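VP1 (PDB 4PCH) probably serves as the major structural protein of the polyomavirus capsid, here seen as its jelly-roll pentamer, the unit that builds the shell and meets host-cell receptors. Local coordinates at residues 80-85 with 219-224; 7-12 with 267-272; 223-228 with 262-267; 21-26 with 64-69. All blocks are in the same frame, centred on the assembly; numbering follows the deposited sequence.

Interaction 1. Residues 80-85 with 219-224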
loop_
_atom_site.group_PDB
_atom_site.type_symbol
_atom_site.label_atom_id
_atom_site.label_comp_id
_atom_site.label_asym_id
_atom_site.label_seq_id
_atom_site.Cartn_x
_atom_site.Cartn_y
_atom_site.Cartn_z
ATOM N N MET B 80 -23.752 17.162 35.981
ATOM C CA MET B 80 -23.781 15.752 36.281
ATOM C C MET B 80 -22.509 15.050 35.848
ATOM O O MET B 80 -21.784 15.510 34.964
ATOM C CB MET B 80 -25.021 15.058 35.687
ATOM C CG MET B 80 -25.062 14.910 34.198
ATOM S SD MET B 80 -26.471 13.990 33.479
ATOM C CE MET B 80 -27.036 12.962 34.841
ATOM N N ILE B 81 -22.267 13.908 36.467
ATOM C CA ILE B 81 -21.163 13.028 36.097
ATOM C C ILE B 81 -21.663 11.951 35.134
ATOM O O ILE B 81 -22.661 11.277 35.416
ATOM C CB ILE B 81 -20.575 12.330 37.346
ATOM C CG1 ILE B 81 -20.044 13.359 38.346
ATOM C CG2 ILE B 81 -19.425 11.426 36.941
ATOM C CD1 ILE B 81 -19.668 12.757 39.681
ATOM N N VAL B 82 -20.969 11.774 34.019
ATOM C CA VAL B 82 -21.284 10.702 33.054
ATOM C C VAL B 82 -20.014 9.932 32.704
ATOM O O VAL B 82 -18.899 10.436 32.896
ATOM C CB VAL B 82 -21.885 11.271 31.739
ATOM C CG1 VAL B 82 -23.170 12.029 32.001
ATOM C CG2 VAL B 82 -20.898 12.207 31.041
ATOM N N TRP B 83 -20.190 8.723 32.186
ATOM C CA TRP B 83 -19.095 7.960 31.612
ATOM C C TRP B 83 -18.683 8.571 30.280
ATOM O O TRP B 83 -19.533 8.896 29.441
ATOM C CB TRP B 83 -19.493 6.523 31.383
ATOM C CG TRP B 83 -19.689 5.742 32.638
ATOM C CD1 TRP B 83 -20.867 5.216 33.103
ATOM C CD2 TRP B 83 -18.671 5.321 33.554
ATOM N NE1 TRP B 83 -20.643 4.534 34.266
ATOM C CE2 TRP B 83 -19.307 4.581 34.566
ATOM C CE3 TRP B 83 -17.286 5.525 33.633
ATOM C CZ2 TRP B 83 -18.610 4.042 35.652
ATOM C CZ3 TRP B 83 -16.588 4.971 34.695
ATOM C CH2 TRP B 83 -17.248 4.239 35.689
ATOM N N GLU B 84 -17.376 8.743 30.122
ATOM C CA GLU B 84 -16.758 9.235 28.890
ATOM C C GLU B 84 -15.848 8.148 28.305
ATOM O O GLU B 84 -14.894 7.705 28.969
ATOM C CB GLU B 84 -15.937 10.491 29.211
ATOM C CG GLU B 84 -15.145 11.073 28.053
ATOM C CD GLU B 84 -14.064 12.061 28.494
ATOM O OE1 GLU B 84 -13.865 12.223 29.727
ATOM O OE2 GLU B 84 -13.394 12.644 27.609
ATOM N N ALA B 85 -16.142 7.724 27.076
ATOM C CA ALA B 85 -15.347 6.706 26.418
ATOM C C ALA B 85 -14.257 7.432 25.641
ATOM O O ALA B 85 -14.549 8.199 24.727
ATOM C CB ALA B 85 -16.199 5.849 25.497
ATOM N N LEU B 219 -19.525 10.965 25.119
ATOM C CA LEU B 219 -20.225 11.151 26.396
ATOM C C LEU B 219 -21.433 10.243 26.408
ATOM O O LEU B 219 -22.396 10.446 25.653
ATOM C CB LEU B 219 -20.606 12.606 26.583
ATOM C CG LEU B 219 -19.448 13.605 26.551
ATOM C CD1 LEU B 219 -20.010 15.015 26.537
ATOM C CD2 LEU B 219 -18.491 13.398 27.715
ATOM N N CYS B 220 -21.371 9.220 27.258
ATOM C CA CYS B 220 -22.373 8.171 27.248
ATOM C C CYS B 220 -23.479 8.560 28.221
ATOM O O CYS B 220 -23.691 7.904 29.249
ATOM C CB CYS B 220 -21.732 6.850 27.639
ATOM S SG CYS B 220 -20.508 6.247 26.439
ATOM N N THR B 221 -24.216 9.607 27.873
ATOM C CA THR B 221 -25.085 10.272 28.831
ATOM C C THR B 221 -26.325 9.470 29.171
ATOM O O THR B 221 -26.977 9.758 30.173
ATOM C CB THR B 221 -25.533 11.650 28.328
ATOM O OG1 THR B 221 -26.300 11.504 27.145
ATOM C CG2 THR B 221 -24.321 12.544 28.006
ATOM N N PHE B 222 -26.670 8.511 28.305
ATOM C CA PHE B 222 -27.847 7.671 28.548
ATOM C C PHE B 222 -27.511 6.435 29.370
ATOM O O PHE B 222 -28.395 5.610 29.583
ATOM C CB PHE B 222 -28.504 7.215 27.231
ATOM C CG PHE B 222 -28.902 8.334 26.305
ATOM C CD1 PHE B 222 -29.263 9.575 26.772
ATOM C CD2 PHE B 222 -28.969 8.096 24.936
ATOM C CE1 PHE B 222 -29.652 10.581 25.901
ATOM C CE2 PHE B 222 -29.368 9.088 24.068
ATOM C CZ PHE B 222 -29.702 10.323 24.542
ATOM N N GLY B 223 -26.237 6.267 29.750
ATOM C CA GLY B 223 -25.805 5.131 30.578
ATOM C C GLY B 223 -25.402 3.871 29.835
ATOM O O GLY B 223 -25.202 2.806 30.437
ATOM N N SER B 224 -25.273 3.984 28.516
ATOM C CA SER B 224 -24.851 2.889 27.675
ATOM C C SER B 224 -23.922 3.419 26.603
ATOM O O SER B 224 -23.959 4.597 26.288
ATOM C CB SER B 224 -26.038 2.252 26.936
ATOM O OG SER B 224 -26.999 1.716 27.796
HETATM O O HOH W 1 -22.810 7.674 31.836
#

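Interaction 2. Residues 7-12 with 267-272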
loop_
_atom_site.group_PDB
_atom_site.type_symbol
_atom_site.label_atom_id
_atom_site.label_comp_id
_atom_site.label_asym_id
_atom_site.label_seq_id
_atom_site.Cartn_x
_atom_site.Cartn_y
_atom_site.Cartn_z
ATOM N N VAL B 7 -24.178 21.691 25.707
ATOM C CA VAL B 7 -23.583 21.084 26.935
ATOM C C VAL B 7 -22.130 21.515 27.098
ATOM O O VAL B 7 -21.306 21.293 26.209
ATOM C CB VAL B 7 -23.694 19.535 26.924
ATOM C CG1 VAL B 7 -22.655 18.879 27.834
ATOM C CG2 VAL B 7 -25.093 19.114 27.350
ATOM N N GLU B 8 -21.836 22.131 28.239
ATOM C CA GLU B 8 -20.474 22.501 28.595
ATOM C C GLU B 8 -19.777 21.324 29.307
ATOM O O GLU B 8 -20.283 20.769 30.297
ATOM C CB GLU B 8 -20.472 23.754 29.462
ATOM C CG GLU B 8 -19.079 24.256 29.825
ATOM C CD GLU B 8 -19.088 25.431 30.787
ATOM O OE1 GLU B 8 -20.165 25.796 31.319
ATOM O OE2 GLU B 8 -17.992 25.983 31.026
ATOM N N VAL B 9 -18.616 20.946 28.789
ATOM C CA VAL B 9 -17.844 19.857 29.346
ATOM C C VAL B 9 -16.859 20.426 30.359
ATOM O O VAL B 9 -16.086 21.332 30.041
ATOM C CB VAL B 9 -17.104 19.098 28.220
ATOM C CG1 VAL B 9 -16.322 17.934 28.782
ATOM C CG2 VAL B 9 -18.090 18.627 27.162
ATOM N N LEU B 10 -16.898 19.914 31.585
ATOM C CA LEU B 10 -16.033 20.396 32.648
ATOM C C LEU B 10 -14.869 19.435 32.749
ATOM O O LEU B 10 -14.446 18.889 31.715
ATOM C CB LEU B 10 -16.801 20.527 33.969
ATOM C CG LEU B 10 -18.008 21.465 33.941
ATOM C CD1 LEU B 10 -18.573 21.588 35.349
ATOM C CD2 LEU B 10 -17.648 22.847 33.379
ATOM N N ASP B 11 -14.362 19.203 33.959
ATOM C CA ASP B 11 -13.157 18.400 34.126
ATOM C C ASP B 11 -13.467 16.929 34.304
ATOM O O ASP B 11 -14.559 16.548 34.757
ATOM C CB ASP B 11 -12.323 18.888 35.320
ATOM C CG ASP B 11 -11.662 20.240 35.070
ATOM O OD1 ASP B 11 -11.450 20.625 33.900
ATOM O OD2 ASP B 11 -11.340 20.918 36.058
ATOM N N THR B 12 -12.497 16.092 33.940
ATOM C CA THR B 12 -12.580 14.695 34.287
ATOM C C THR B 12 -12.564 14.579 35.804
ATOM O O THR B 12 -11.990 15.418 36.517
ATOM C CB THR B 12 -11.439 13.846 33.676
ATOM O OG1 THR B 12 -10.180 14.376 34.079
ATOM C CG2 THR B 12 -11.520 13.837 32.141
ATOM N N ARG B 267 -13.918 6.727 31.501
ATOM C CA ARG B 267 -13.615 7.451 32.735
ATOM C C ARG B 267 -14.830 8.341 33.019
ATOM O O ARG B 267 -15.775 8.368 32.241
ATOM C CB ARG B 267 -12.335 8.303 32.606
ATOM C CG ARG B 267 -12.438 9.412 31.567
ATOM C CD ARG B 267 -11.086 9.955 31.138
ATOM N NE ARG B 267 -11.250 10.906 30.041
ATOM C CZ ARG B 267 -10.294 11.246 29.179
ATOM N NH1 ARG B 267 -9.051 10.767 29.315
ATOM N NH2 ARG B 267 -10.576 12.092 28.194
ATOM N N GLN B 268 -14.828 9.032 34.141
ATOM C CA GLN B 268 -15.934 9.911 34.474
ATOM C C GLN B 268 -15.620 11.357 34.151
ATOM O O GLN B 268 -14.504 11.833 34.389
ATOM C CB GLN B 268 -16.308 9.733 35.931
ATOM C CG GLN B 268 -16.858 8.347 36.213
ATOM C CD GLN B 268 -17.288 8.137 37.658
ATOM O OE1 GLN B 268 -17.274 9.049 38.494
ATOM N NE2 GLN B 268 -17.704 6.910 37.956
ATOM N N ARG B 269 -16.637 12.066 33.692
ATOM C CA ARG B 269 -16.522 13.467 33.272
ATOM C C ARG B 269 -17.721 14.219 33.817
ATOM O O ARG B 269 -18.858 13.744 33.690
ATOM C CB ARG B 269 -16.492 13.521 31.745
ATOM C CG ARG B 269 -16.456 14.907 31.104
ATOM C CD ARG B 269 -15.113 15.591 31.235
ATOM N NE ARG B 269 -14.191 15.106 30.211
ATOM C CZ ARG B 269 -13.208 15.811 29.658
ATOM N NH1 ARG B 269 -12.447 15.238 28.742
ATOM N NH2 ARG B 269 -12.982 17.070 30.005
ATOM N N ARG B 270 -17.493 15.380 34.421
ATOM C CA ARG B 270 -18.607 16.260 34.807
ATOM C C ARG B 270 -18.984 17.167 33.617
ATOM O O ARG B 270 -18.128 17.650 32.863
ATOM C CB ARG B 270 -18.327 17.052 36.109
ATOM C CG ARG B 270 -19.638 17.301 36.899
ATOM C CD ARG B 270 -19.526 18.020 38.241
ATOM N NE ARG B 270 -19.479 17.133 39.416
ATOM C CZ ARG B 270 -20.521 16.519 40.007
ATOM N NH1 ARG B 270 -20.282 15.763 41.078
ATOM N NH2 ARG B 270 -21.789 16.616 39.560
ATOM N N ILE B 271 -20.284 17.302 33.383
ATOM C CA ILE B 271 -20.807 18.173 32.329
ATOM C C ILE B 271 -21.843 19.121 32.951
ATOM O O ILE B 271 -22.449 18.826 33.996
ATOM C CB ILE B 271 -21.369 17.363 31.138
ATOM C CG1 ILE B 271 -22.573 16.529 31.571
ATOM C CG2 ILE B 271 -20.296 16.448 30.537
ATOM C CD1 ILE B 271 -23.192 15.667 30.492
ATOM N N LYS B 272 -22.017 20.286 32.329
ATOM C CA LYS B 272 -22.848 21.370 32.862
ATOM C C LYS B 272 -23.742 21.956 31.780
ATOM O O LYS B 272 -23.402 21.872 30.592
ATOM C CB LYS B 272 -21.948 22.493 33.421
ATOM C CG LYS B 272 -22.680 23.654 34.081
ATOM C CD LYS B 272 -21.706 24.726 34.556
ATOM C CE LYS B 272 -22.434 25.933 35.132
ATOM N NZ LYS B 272 -21.739 27.207 34.806
#

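Interaction 3. Residues 223-228 with 262-267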
loop_
_atom_site.group_PDB
_atom_site.type_symbol
_atom_site.label_atom_id
_atom_site.label_comp_id
_atom_site.label_asym_id
_atom_site.label_seq_id
_atom_site.Cartn_x
_atom_site.Cartn_y
_atom_site.Cartn_z
ATOM N N GLY B 223 -26.237 6.267 29.750
ATOM C CA GLY B 223 -25.805 5.131 30.578
ATOM C C GLY B 223 -25.402 3.871 29.835
ATOM O O GLY B 223 -25.202 2.806 30.437
ATOM N N SER B 224 -25.273 3.984 28.516
ATOM C CA SER B 224 -24.851 2.889 27.675
ATOM C C SER B 224 -23.922 3.419 26.603
ATOM O O SER B 224 -23.959 4.597 26.288
ATOM C CB SER B 224 -26.038 2.252 26.936
ATOM O OG SER B 224 -26.999 1.716 27.796
ATOM N N VAL B 225 -23.145 2.509 26.024
ATOM C CA VAL B 225 -22.319 2.812 24.851
ATOM C C VAL B 225 -22.889 2.023 23.670
ATOM O O VAL B 225 -23.313 0.874 23.820
ATOM C CB VAL B 225 -20.828 2.551 25.108
ATOM C CG1 VAL B 225 -20.534 1.110 25.437
ATOM C CG2 VAL B 225 -19.982 2.995 23.918
ATOM N N TYR B 226 -22.894 2.661 22.502
ATOM C CA TYR B 226 -23.546 2.147 21.308
ATOM C C TYR B 226 -22.433 1.802 20.337
ATOM O O TYR B 226 -21.594 2.668 20.040
ATOM C CB TYR B 226 -24.464 3.209 20.686
ATOM C CG TYR B 226 -25.686 3.504 21.550
ATOM C CD1 TYR B 226 -25.544 4.142 22.760
ATOM C CD2 TYR B 226 -26.959 3.117 21.158
ATOM C CE1 TYR B 226 -26.638 4.387 23.573
ATOM C CE2 TYR B 226 -28.059 3.362 21.949
ATOM C CZ TYR B 226 -27.888 3.996 23.170
ATOM O OH TYR B 226 -28.947 4.258 23.994
ATOM N N LEU B 227 -22.397 0.534 19.939
ATOM C CA LEU B 227 -21.412 0.003 18.979
ATOM C C LEU B 227 -22.112 -0.395 17.715
ATOM O O LEU B 227 -23.187 -0.983 17.765
ATOM C CB LEU B 227 -20.713 -1.212 19.579
ATOM C CG LEU B 227 -19.966 -0.930 20.891
ATOM C CD1 LEU B 227 -19.417 -2.222 21.450
ATOM C CD2 LEU B 227 -18.886 0.136 20.716
ATOM N N THR B 228 -21.480 -0.114 16.572
ATOM C CA THR B 228 -22.045 -0.464 15.265
ATOM C C THR B 228 -20.893 -0.990 14.413
ATOM O O THR B 228 -19.786 -0.485 14.517
ATOM C CB THR B 228 -22.719 0.742 14.579
ATOM O OG1 THR B 228 -23.609 1.399 15.495
ATOM C CG2 THR B 228 -23.527 0.315 13.351
ATOM N N PHE B 262 -14.680 -5.318 20.334
ATOM C CA PHE B 262 -14.452 -3.961 20.823
ATOM C C PHE B 262 -14.090 -4.044 22.296
ATOM O O PHE B 262 -14.689 -4.833 23.031
ATOM C CB PHE B 262 -15.710 -3.102 20.766
ATOM C CG PHE B 262 -16.188 -2.749 19.380
ATOM C CD1 PHE B 262 -16.966 -3.634 18.651
ATOM C CD2 PHE B 262 -15.879 -1.503 18.816
ATOM C CE1 PHE B 262 -17.457 -3.280 17.398
ATOM C CE2 PHE B 262 -16.365 -1.146 17.562
ATOM C CZ PHE B 262 -17.172 -2.047 16.861
ATOM N N ARG B 263 -13.111 -3.244 22.726
ATOM C CA ARG B 263 -12.890 -2.959 24.142
ATOM C C ARG B 263 -12.973 -1.436 24.291
ATOM O O ARG B 263 -12.217 -0.701 23.663
ATOM C CB ARG B 263 -11.509 -3.448 24.619
ATOM C CG ARG B 263 -11.271 -3.211 26.110
ATOM C CD ARG B 263 -9.894 -3.642 26.584
ATOM N NE ARG B 263 -9.545 -5.030 26.280
ATOM C CZ ARG B 263 -8.795 -5.446 25.257
ATOM N NH1 ARG B 263 -8.558 -6.744 25.120
ATOM N NH2 ARG B 263 -8.314 -4.598 24.328
ATOM N N VAL B 264 -13.885 -0.964 25.124
ATOM C CA VAL B 264 -14.121 0.478 25.237
ATOM C C VAL B 264 -13.661 0.901 26.623
ATOM O O VAL B 264 -14.106 0.318 27.634
ATOM C CB VAL B 264 -15.624 0.816 25.048
ATOM C CG1 VAL B 264 -15.869 2.307 25.202
ATOM C CG2 VAL B 264 -16.121 0.376 23.670
ATOM N N HIS B 265 -12.791 1.912 26.684
ATOM C CA HIS B 265 -12.286 2.418 27.947
ATOM C C HIS B 265 -12.980 3.693 28.336
ATOM O O HIS B 265 -13.043 4.629 27.547
ATOM C CB HIS B 265 -10.800 2.682 27.827
ATOM C CG HIS B 265 -10.026 1.485 27.393
ATOM N ND1 HIS B 265 -9.317 0.702 28.281
ATOM C CD2 HIS B 265 -9.844 0.932 26.174
ATOM C CE1 HIS B 265 -8.732 -0.281 27.621
ATOM N NE2 HIS B 265 -9.050 -0.170 26.346
ATOM N N CYS B 266 -13.488 3.720 29.562
ATOM C CA CYS B 266 -14.307 4.840 30.070
ATOM C C CYS B 266 -13.719 5.429 31.345
ATOM O O CYS B 266 -13.096 4.729 32.143
ATOM C CB CYS B 266 -15.720 4.379 30.381
ATOM S SG CYS B 266 -16.593 3.698 28.960
ATOM N N ARG B 267 -13.918 6.727 31.501
ATOM C CA ARG B 267 -13.615 7.451 32.735
ATOM C C ARG B 267 -14.830 8.341 33.019
ATOM O O ARG B 267 -15.775 8.368 32.241
ATOM C CB ARG B 267 -12.335 8.303 32.606
ATOM C CG ARG B 267 -12.438 9.412 31.567
ATOM C CD ARG B 267 -11.086 9.955 31.138
ATOM N NE ARG B 267 -11.250 10.906 30.041
ATOM C CZ ARG B 267 -10.294 11.246 29.179
ATOM N NH1 ARG B 267 -9.051 10.767 29.315
ATOM N NH2 ARG B 267 -10.576 12.092 28.194
#

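Interaction 4. Residues 21-26 with 64-69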
loop_
_atom_site.group_PDB
_atom_site.type_symbol
_atom_site.label_atom_id
_atom_site.label_comp_id
_atom_site.label_asym_id
_atom_site.label_seq_id
_atom_site.Cartn_x
_atom_site.Cartn_y
_atom_site.Cartn_z
ATOM N N TYR B 21 -13.743 2.398 33.873
ATOM C CA TYR B 21 -14.432 1.148 33.580
ATOM C C TYR B 21 -14.128 0.792 32.145
ATOM O O TYR B 21 -14.049 1.664 31.295
ATOM C CB TYR B 21 -15.945 1.286 33.758
ATOM C CG TYR B 21 -16.781 0.064 33.396
ATOM C CD1 TYR B 21 -16.854 -1.025 34.228
ATOM C CD2 TYR B 21 -17.502 0.020 32.204
ATOM C CE1 TYR B 21 -17.625 -2.131 33.894
ATOM C CE2 TYR B 21 -18.283 -1.061 31.878
ATOM C CZ TYR B 21 -18.331 -2.144 32.715
ATOM O OH TYR B 21 -19.101 -3.235 32.363
ATOM N N LYS B 22 -13.957 -0.490 31.891
ATOM C CA LYS B 22 -13.791 -0.936 30.533
ATOM C C LYS B 22 -14.766 -2.060 30.282
ATOM O O LYS B 22 -15.096 -2.839 31.192
ATOM C CB LYS B 22 -12.337 -1.342 30.243
ATOM C CG LYS B 22 -11.684 -2.240 31.254
ATOM C CD LYS B 22 -10.197 -2.389 30.956
ATOM C CE LYS B 22 -9.506 -3.180 32.048
ATOM N NZ LYS B 22 -8.022 -3.147 31.914
ATOM N N VAL B 23 -15.238 -2.145 29.059
ATOM C CA VAL B 23 -16.136 -3.228 28.721
ATOM C C VAL B 23 -15.781 -3.792 27.359
ATOM O O VAL B 23 -15.246 -3.079 26.521
ATOM C CB VAL B 23 -17.586 -2.762 28.774
ATOM C CG1 VAL B 23 -17.845 -1.656 27.763
ATOM C CG2 VAL B 23 -18.540 -3.940 28.600
ATOM N N GLU B 24 -16.089 -5.074 27.176
ATOM C CA GLU B 24 -15.768 -5.806 25.926
ATOM C C GLU B 24 -17.063 -6.310 25.305
ATOM O O GLU B 24 -18.019 -6.616 26.022
ATOM C CB GLU B 24 -14.858 -7.003 26.210
ATOM C CG GLU B 24 -13.430 -6.615 26.618
ATOM C CD GLU B 24 -12.460 -7.783 26.821
ATOM O OE1 GLU B 24 -12.811 -8.977 26.613
ATOM O OE2 GLU B 24 -11.299 -7.488 27.207
ATOM N N ALA B 25 -17.065 -6.453 23.991
ATOM C CA ALA B 25 -18.165 -7.074 23.293
ATOM C C ALA B 25 -17.659 -7.612 21.971
ATOM O O ALA B 25 -16.684 -7.095 21.415
ATOM C CB ALA B 25 -19.285 -6.087 23.044
ATOM N N VAL B 26 -18.321 -8.665 21.489
ATOM C CA VAL B 26 -18.103 -9.107 20.121
ATOM C C VAL B 26 -19.423 -9.012 19.356
ATOM O O VAL B 26 -20.389 -9.679 19.724
ATOM C CB VAL B 26 -17.585 -10.534 20.044
ATOM C CG1 VAL B 26 -17.389 -10.932 18.586
ATOM C CG2 VAL B 26 -16.299 -10.674 20.843
ATOM N N ALA B 64 -24.745 -3.197 18.903
ATOM C CA ALA B 64 -24.815 -3.622 20.297
ATOM C C ALA B 64 -24.978 -2.376 21.142
ATOM O O ALA B 64 -24.405 -1.342 20.812
ATOM C CB ALA B 64 -23.581 -4.388 20.713
ATOM N N VAL B 65 -25.785 -2.491 22.199
ATOM C CA VAL B 65 -25.944 -1.425 23.177
ATOM C C VAL B 65 -25.546 -2.017 24.516
ATOM O O VAL B 65 -26.206 -2.934 25.029
ATOM C CB VAL B 65 -27.362 -0.859 23.240
ATOM C CG1 VAL B 65 -27.384 0.371 24.136
ATOM C CG2 VAL B 65 -27.856 -0.473 21.855
ATOM N N ILE B 66 -24.458 -1.486 25.061
ATOM C CA ILE B 66 -23.801 -2.051 26.228
ATOM C C ILE B 66 -24.064 -1.127 27.410
ATOM O O ILE B 66 -23.667 0.030 27.391
ATOM C CB ILE B 66 -22.266 -2.168 26.033
ATOM C CG1 ILE B 66 -21.893 -2.891 24.726
ATOM C CG2 ILE B 66 -21.647 -2.886 27.221
ATOM C CD1 ILE B 66 -22.560 -4.221 24.543
ATOM N N ASN B 67 -24.719 -1.651 28.433
ATOM C CA ASN B 67 -25.000 -0.862 29.619
ATOM C C ASN B 67 -23.711 -0.627 30.448
ATOM O O ASN B 67 -22.862 -1.493 30.575
ATOM C CB ASN B 67 -26.100 -1.515 30.449
ATOM C CG ASN B 67 -27.423 -1.639 29.688
ATOM O OD1 ASN B 67 -27.798 -0.768 28.892
ATOM N ND2 ASN B 67 -28.127 -2.715 29.930
ATOM N N LEU B 68 -23.577 0.567 30.995
ATOM C CA LEU B 68 -22.430 0.918 31.814
ATOM C C LEU B 68 -22.904 0.964 33.260
ATOM O O LEU B 68 -24.083 1.063 33.512
ATOM C CB LEU B 68 -21.889 2.284 31.392
ATOM C CG LEU B 68 -21.501 2.317 29.910
ATOM C CD1 LEU B 68 -21.212 3.734 29.476
ATOM C CD2 LEU B 68 -20.305 1.429 29.628
ATOM N N PRO B 69 -21.974 0.932 34.223
ATOM C CA PRO B 69 -22.412 0.923 35.605
ATOM C C PRO B 69 -23.141 2.189 36.028
ATOM O O PRO B 69 -22.832 3.262 35.530
ATOM C CB PRO B 69 -21.107 0.763 36.388
ATOM C CG PRO B 69 -20.144 0.185 35.425
ATOM C CD PRO B 69 -20.522 0.755 34.092
#

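Interaction 1. Residues 80-85 with 219-224
Cys220 N donates to Trp83 O across 2.9 Å, with an N-H...O angle of 165°, and this one direct bond marks the point where two antiparallel segments begin to part. On one side of it the backbones are close: Glu84 and Leu219 form a non-hydrogen-bonded pair, and the CD2 methyl of Leu219 packs obliquely against the aliphatic part of Glu84, 4.1 Å from CG. The CG of Glu84 lies anti to its backbone N (chi1 176°), beside the leucine branch, while its carboxylate goes on to Arg267, Arg269 and the backbone N of Gly217. On the other side the segment 219-224 curls away through an inverse gamma turn centred on Cys220 and a type I turn from Cys220 to Gly223. There a water takes over the role of a backbone bond, accepting from Trp83 N at 2.8 Å and donating to Cys220 O at 2.7 Å. Beyond it the contact thins to Val82 CG1, 4.1 Å from Thr221 CA and beside the Thr221 CG2 methyl, the side chains pointing the same way. The Trp83 indole leads away from the turn and gives its NE1 to Pro69 O. The contact thus closes one end of the pairing between strands 79-93 and 208-219, with strand 253-271 bonded along the other edge of 80-85 and the turn leading directly into strand 224-236.

Interaction 2. Residues 7-12 with 267-272
Glu8 O receives the shortest polar bond of this contact, 2.7 Å from Lys272 N, and Glu8 N returns a bond to Lys272 O at 2.8 Å, so that the two ends of the modelled chain are joined by a reciprocal backbone pair. The Glu8 and Lys272 side chains run side by side in the same direction, but OE1 and NZ stay 4.1 Å apart, beyond a salt bridge. Further in, Leu10 N bonds Arg270 O, and Arg270 N bonds Asp11 O at 3.2 Å; between the pairs Val9-Ile271 and Thr12-Arg269 the register slips by one residue, a beta bulge. Arg269 fills this irregular place. The bends at chi2 (74°) and chi3 (81°) bring CD and then NE up to Val9 CG1; from there NH2 bonds Leu10 O at 2.9 Å, in the guanidinium plane and also in the carbonyl plane. The flat group is sandwiched between methyls: Thr12 CG2 sits over one face, 3.5 Å from NE, and Val9 CG1 over the opposite one, 3.7 Å from NH2. The same Thr12 methyl also lies over a face of the Arg267 guanidinium. Both arginines form salt bridges with Glu84 on the neighbouring strand 79-93. With its faces covered by methyls and its edge bonded to a carbonyl and a carboxylate, the Arg269 guanidinium is probably held in one rotation, and Glu84, shared with Arg267, probably offsets part of the positive charge of the pair.

Interaction 3. Residues 223-228 with 262-267
Leu227 meets Phe262 with both of its methyls. CD2 stands over one ring face, 4.2 Å from the centroid and displaced toward the rim, in a CH-pi contact, while CD1 touches the root of the side chain, 3.9 Å from Phe262 CB. The two side chains slide past each other in opposite directions, as Leu227 and Val264 also do; CD2 thereby rests on Val264 CG2 at 4.1 Å as well. Val225 CG2 and Val264 CG1 extend the apolar row at 4.4 Å, and the far end of the ring, CZ, comes within 3.8 Å of Thr228 O.

The axes of 224-228 and 262-267 come no nearer than 10.1 Å, and each backbone is positioned by other strands: Val225 and Leu227 bond Ile66 and Ala64, whereas Phe262 and Val264 bond Ala25 and Val23. Leu27 packs against both Leu227 and Phe262, and Ala85 against Val264. On the side of strand 253-271 away from this interior, Arg263 packs on Pro178 of a neighbouring subunit. No hydrogen bond joins the two segments: 224-228 and 262-267 are held together here by dispersion and CH-pi contacts in the buried apolar interior between facing layers of the VP1 jelly roll.

Interaction 4. Residues 21-26 with 64-69
Tyr21 opens the contact by offering a ring face to Pro69: CD of the proline stands over the ring centre, 3.6 Å from the centroid and 12° off its normal, a close CH-pi contact. CG of the same proline lies over the CD1/CE1 side, 3.7 Å from Tyr21 CD1, while Leu68 CD2 approaches obliquely, 3.9 Å from Tyr21 CE2. Lys22 then points to the other side of the strand. Val23 crosses Ile66 obliquely, and their CG2 methyls meet at 3.6 Å; Val23 CG1 is also near Leu68 CD2, at 4.4 Å. Glu24 again points away, bridging to Arg263 and packing on Thr179 of a neighbouring subunit. Ala25 closes the row, its CB 4.1 Å from Ile66 CD1.

Tyr21, Val23 and Ala25 are bonded through their backbones to strand 253-271, and Ala64 and Ile66 to strand 224-236. Pro69, just past the end of strand 62-67, thus sits on Tyr21 at one end of the row. Alternate residues facing inward, with no hydrogen bond between the two segments, are characteristic of packing between the facing layers of a beta sandwich, here the jelly roll of VP1.

How the interactions relate
From the N terminus, residues 7-12 start strand 9-27 and pair with the C-terminal end of the modelled chain, so interaction 2 closes the longest loop and encloses the other three. Interaction 4 comes first within it, closing the short loop from 21-26 to 64-69. Interaction 1 follows in series, from 80-85 to 219-224, and interaction 3 begins where it ends, the two sharing Gly223 and Ser224. Strand 253-271 serves interactions 2 and 3, which share Arg267. Interactions 3 and 4, their centres about 5 Å apart, pack strands 9-27 and 253-271 against 62-67 and 224-236, while interactions 1 and 2 pair strands where the modelled chain starts and stops.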